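Local coordinates for protein DNA polymerase III, beta subunit (PDB 1VPK) that probably tethers DNA polymerases and other proteins to DNA, conferring processivity as a ring-shaped head-to-tail homodimer around the duplex, at residues A[151-156]-A[187-192]; A[294-299]-A[324-329]. All coordinates share one frame; numbering follows the deposited sequence.

Contact 1: A[151-156]-A[187-192]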
# COMPACT_ATOMS: atom_id res chain seq x y z
N GLU A 151 18.26 -12.00 -0.26
CA GLU A 151 17.40 -11.02 -0.89
C GLU A 151 17.56 -11.02 -2.45
O GLU A 151 16.61 -10.72 -3.18
CB GLU A 151 17.73 -9.63 -0.31
CG GLU A 151 17.08 -8.41 -1.02
N LYS A 152 18.75 -11.37 -2.93
CA LYS A 152 19.00 -11.39 -4.36
C LYS A 152 18.40 -12.62 -5.04
O LYS A 152 18.26 -12.61 -6.25
CB LYS A 152 20.50 -11.20 -4.66
CG LYS A 152 20.85 -9.73 -4.67
CD LYS A 152 22.30 -9.44 -4.87
CE LYS A 152 22.54 -7.91 -4.74
NZ LYS A 152 23.81 -7.41 -5.40
N VAL A 153 17.98 -13.63 -4.28
CA VAL A 153 17.41 -14.83 -4.89
C VAL A 153 15.98 -15.19 -4.50
O VAL A 153 15.30 -15.81 -5.30
CB VAL A 153 18.27 -16.12 -4.64
CG1 VAL A 153 19.78 -15.87 -5.06
CG2 VAL A 153 18.16 -16.59 -3.22
N ILE A 154 15.55 -14.84 -3.28
CA ILE A 154 14.34 -15.43 -2.70
C ILE A 154 13.07 -15.15 -3.49
O ILE A 154 12.17 -15.96 -3.52
CB ILE A 154 14.15 -15.04 -1.18
CG1 ILE A 154 13.17 -16.01 -0.50
CG2 ILE A 154 13.78 -13.55 -1.03
CD1 ILE A 154 13.23 -15.94 1.00
N PHE A 155 13.01 -14.02 -4.17
CA PHE A 155 11.88 -13.68 -5.04
C PHE A 155 11.57 -14.65 -6.17
O PHE A 155 10.48 -14.64 -6.71
CB PHE A 155 12.05 -12.30 -5.66
CG PHE A 155 13.02 -12.27 -6.83
CD1 PHE A 155 14.38 -12.07 -6.63
CD2 PHE A 155 12.55 -12.38 -8.13
CE1 PHE A 155 15.24 -12.02 -7.68
CE2 PHE A 155 13.41 -12.34 -9.21
CZ PHE A 155 14.76 -12.16 -8.97
N ALA A 156 12.56 -15.45 -6.59
CA ALA A 156 12.38 -16.33 -7.73
C ALA A 156 11.83 -17.72 -7.29
O ALA A 156 11.44 -18.52 -8.15
CB ALA A 156 13.69 -16.46 -8.48
N ARG A 187 11.65 -18.99 -14.07
CA ARG A 187 12.83 -18.16 -13.90
C ARG A 187 13.63 -18.65 -12.69
O ARG A 187 13.14 -19.46 -11.90
CB ARG A 187 12.48 -16.65 -13.80
CG ARG A 187 11.20 -16.26 -13.04
CD ARG A 187 11.40 -16.30 -11.54
NE ARG A 187 10.18 -15.97 -10.81
CZ ARG A 187 9.68 -14.76 -10.64
NH1 ARG A 187 8.58 -14.61 -9.93
NH2 ARG A 187 10.28 -13.70 -11.12
N LEU A 188 14.86 -18.17 -12.59
CA LEU A 188 15.81 -18.66 -11.63
C LEU A 188 16.73 -17.51 -11.24
O LEU A 188 17.08 -16.65 -12.08
CB LEU A 188 16.59 -19.81 -12.24
CG LEU A 188 17.80 -20.35 -11.46
CD1 LEU A 188 18.01 -21.82 -11.78
CD2 LEU A 188 19.06 -19.59 -11.83
N ALA A 189 17.09 -17.48 -9.98
CA ALA A 189 18.04 -16.53 -9.43
C ALA A 189 19.17 -17.31 -8.76
O ALA A 189 18.91 -18.30 -8.07
CB ALA A 189 17.37 -15.64 -8.39
N LEU A 190 20.40 -16.85 -8.97
CA LEU A 190 21.54 -17.48 -8.37
C LEU A 190 22.49 -16.43 -7.80
O LEU A 190 22.80 -15.48 -8.48
CB LEU A 190 22.26 -18.28 -9.46
CG LEU A 190 23.45 -19.14 -9.08
CD1 LEU A 190 23.57 -20.25 -10.13
CD2 LEU A 190 24.76 -18.33 -9.03
N ALA A 191 23.00 -16.69 -6.59
CA ALA A 191 23.96 -15.81 -5.92
C ALA A 191 25.08 -16.70 -5.36
O ALA A 191 24.81 -17.77 -4.78
CB ALA A 191 23.25 -15.04 -4.74
N GLU A 192 26.32 -16.26 -5.52
CA GLU A 192 27.47 -17.01 -5.03
C GLU A 192 28.51 -16.05 -4.44
O GLU A 192 28.83 -15.01 -5.05
CB GLU A 192 28.07 -17.79 -6.19
CG GLU A 192 29.27 -18.63 -5.87
CD GLU A 192 29.71 -19.42 -7.09
OE1 GLU A 192 29.09 -20.48 -7.34
OE2 GLU A 192 30.65 -18.98 -7.77
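V153 and A189 are the closest CA pair, 4.9 Å apart, and from there the last part of helix 143-153 and the residues after it run over one face of strand 187-192 with A156 across from L188. Apolar packing carries the centre of the joint, without direct hydrogen bonds between the segments. There A189 CB sits 3.6 Å from V153 CA, and A156 CB closes in at 3.8 Å from A189 CB. V153 CG1 lies beside its own backbone N (chi1 -52°), which carries it along the strand to 3.6 Å from A191 CB. The small alanines thus let the backbone at V153 come close to the strand.

R187 works differently. Its CG occupies the crowded position between N and carbonyl carbon, and the chain bends at chi2 (78°), folding the side chain over A156, where R187 CD meets A156 CB at 3.8 Å. F155 O lies over one face of the guanidinium, offset toward its rim, 3.7 Å from R187 NH1. R187 NH2 reaches the edge of the F155 ring, 3.9 Å from F155 CE2; with the planes 89° apart and NH2 near the ring plane, this is an edge contact, not a cation-pi stack. The charge is met elsewhere, NE by D184 and NH2 by D337, while the F155 ring stacks with H341. An alanine in place of R187 would probably leave D184 and D337 without their shared positive mate and open a gap beside A156. L188 and L190 point to the other side of the strand. The arrangement is the C-terminal part of helix 143-153 and the residues after it packed on an antiparallel sheet, consistent with the family's ring, in which helices line the inside and sheets form the outside.

Contact 2: A[294-299]-A[324-329]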
# COMPACT_ATOMS: atom_id res chain seq x y z
N PHE A 294 10.74 -8.88 -27.86
CA PHE A 294 11.96 -8.14 -28.10
C PHE A 294 12.39 -8.42 -29.51
O PHE A 294 12.50 -9.58 -29.89
CB PHE A 294 13.07 -8.59 -27.15
CG PHE A 294 12.85 -8.19 -25.72
CD1 PHE A 294 11.91 -8.80 -24.96
CD2 PHE A 294 13.59 -7.21 -25.14
CE1 PHE A 294 11.71 -8.42 -23.66
CE2 PHE A 294 13.39 -6.85 -23.84
CZ PHE A 294 12.47 -7.47 -23.12
N GLU A 295 12.57 -7.35 -30.28
CA GLU A 295 13.14 -7.35 -31.62
C GLU A 295 14.50 -6.67 -31.46
O GLU A 295 14.61 -5.43 -31.38
CB GLU A 295 12.24 -6.61 -32.60
CG GLU A 295 10.89 -7.24 -32.73
CD GLU A 295 9.90 -6.36 -33.46
OE1 GLU A 295 10.21 -5.22 -33.80
OE2 GLU A 295 8.79 -6.84 -33.71
N ILE A 296 15.51 -7.50 -31.38
CA ILE A 296 16.86 -7.05 -31.18
C ILE A 296 17.58 -6.88 -32.53
O ILE A 296 17.66 -7.80 -33.34
CB ILE A 296 17.60 -8.04 -30.29
CG1 ILE A 296 16.88 -8.22 -28.97
CG2 ILE A 296 19.03 -7.55 -30.07
CD1 ILE A 296 17.24 -9.44 -28.27
N GLU A 297 18.06 -5.66 -32.77
CA GLU A 297 18.72 -5.27 -33.98
C GLU A 297 20.07 -4.71 -33.57
O GLU A 297 20.45 -4.76 -32.39
CB GLU A 297 17.91 -4.20 -34.72
CG GLU A 297 16.46 -4.65 -35.02
CD GLU A 297 15.55 -3.50 -35.50
OE1 GLU A 297 16.07 -2.40 -35.85
OE2 GLU A 297 14.30 -3.73 -35.53
N GLU A 298 20.80 -4.15 -34.53
CA GLU A 298 22.19 -3.89 -34.29
C GLU A 298 22.47 -2.86 -33.20
O GLU A 298 23.40 -3.07 -32.40
CB GLU A 298 22.89 -3.52 -35.60
CG GLU A 298 24.47 -3.61 -35.51
CD GLU A 298 25.05 -4.62 -34.45
OE1 GLU A 298 24.83 -5.86 -34.56
OE2 GLU A 298 25.74 -4.14 -33.50
N ASN A 299 21.67 -1.80 -33.15
CA ASN A 299 21.86 -0.66 -32.24
C ASN A 299 20.69 -0.39 -31.28
O ASN A 299 20.78 0.49 -30.42
CB ASN A 299 22.01 0.63 -33.08
CG ASN A 299 23.33 0.69 -33.80
OD1 ASN A 299 23.39 0.74 -35.01
ND2 ASN A 299 24.40 0.66 -33.03
N GLU A 324 24.02 -11.98 -33.11
CA GLU A 324 22.92 -12.08 -34.05
C GLU A 324 21.69 -11.23 -33.67
O GLU A 324 21.34 -11.12 -32.50
CB GLU A 324 22.49 -13.56 -34.09
CG GLU A 324 23.49 -14.47 -34.75
CD GLU A 324 23.54 -14.18 -36.23
OE1 GLU A 324 22.57 -14.56 -36.94
OE2 GLU A 324 24.53 -13.53 -36.69
N ASP A 325 20.99 -10.68 -34.68
CA ASP A 325 19.68 -10.11 -34.47
C ASP A 325 18.76 -11.24 -34.04
O ASP A 325 18.96 -12.37 -34.43
CB ASP A 325 19.11 -9.46 -35.73
CG ASP A 325 19.91 -8.26 -36.20
OD1 ASP A 325 20.80 -7.74 -35.45
OD2 ASP A 325 19.64 -7.82 -37.34
N LEU A 326 17.77 -10.92 -33.21
CA LEU A 326 16.90 -11.92 -32.59
C LEU A 326 15.54 -11.32 -32.28
O LEU A 326 15.46 -10.18 -31.89
CB LEU A 326 17.53 -12.41 -31.29
CG LEU A 326 16.76 -13.40 -30.42
CD1 LEU A 326 16.48 -14.68 -31.17
CD2 LEU A 326 17.59 -13.63 -29.17
N VAL A 327 14.48 -12.09 -32.55
CA VAL A 327 13.14 -11.79 -32.09
C VAL A 327 12.79 -12.90 -31.05
O VAL A 327 12.96 -14.10 -31.32
CB VAL A 327 12.17 -11.76 -33.26
CG1 VAL A 327 10.71 -11.55 -32.76
CG2 VAL A 327 12.60 -10.70 -34.26
N ILE A 328 12.39 -12.49 -29.86
CA ILE A 328 12.20 -13.40 -28.71
C ILE A 328 11.20 -12.80 -27.69
O ILE A 328 11.24 -11.63 -27.44
CB ILE A 328 13.55 -13.76 -28.02
CG1 ILE A 328 13.35 -14.81 -26.93
CG2 ILE A 328 14.22 -12.52 -27.39
CD1 ILE A 328 14.64 -15.41 -26.42
N ALA A 329 10.29 -13.61 -27.13
CA ALA A 329 9.23 -13.09 -26.23
C ALA A 329 9.38 -13.58 -24.80
O ALA A 329 9.76 -14.77 -24.56
CB ALA A 329 7.80 -13.50 -26.77
O HOH W 1 20.25 -4.59 -37.41
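F294 and I328, with I296 and L326, form the two hydrogen-bonded pairs of an antiparallel beta pairing at the margin of a four-stranded sheet in the C-terminal domain; the strand axes make 164° between their N-to-C directions. Four backbone bonds fix the register: within each pair both N-H groups are used, the shortest being I296 N to L326 O at 2.7 Å. F294 O has a second contact besides I328 N, because V327 CA comes to 3.2 Å from F294 O with its hydrogen directed at the oxygen.

The tight part is the sheet face carrying F294, I296, L326 and I328. I328 CG2 holds the position between its backbone N and carbonyl carbon and meets F294 CB at 4.1 Å. I296 CD1, at the end of an extended chain (chi2 161°), lies 4.2 Å from L326 CB and also borders I328 CG2. I328 O sits near the plane of the F294 ring, at its edge. F351 of strand 346-351 touches I296, L326 and I328, and M301 touches F294 and I296, so apolar side chains cover much of this face.

The opposite face is looser and more open to solvent, V327 being exposed. E295 and V327, a non-hydrogen-bonded pair, lie side by side and point the same way, but meet only as E295 CG against V327 CG2; the E295 carboxylate turns to K293 and R302. Past the paired strands the polar ends of the exposed E298 and D325 gather: E298 OE1 and D325 OD1 are like charges 4.5 Å apart, and K321, salt-bridged to both, probably offsets their repulsion. Beyond the last backbone bond a water bridges the segments, accepting from E298 N at 3.0 Å and donating to D325 OD2 at 3.3 Å.

How the contacts relate
Contact 1 and contact 2 belong to the central and the C-terminal domain families respectively, and follow each other in series. Their centres are 26 Å apart and their nearest atoms about 11 Å, so they do not touch. Two routes still join them. Strand 187-194 of contact 1 shares an antiparallel sheet with strand 346-351, whose F351 touches I296, L326 and I328 of contact 2. Helix 332-341, which follows strand 326-330 of contact 2, supplies D337 and H341 to R187 and F155 of contact 1. Neither contact holds a bound ligand; both are structural packing, one helix on sheet, the other strand beside strand.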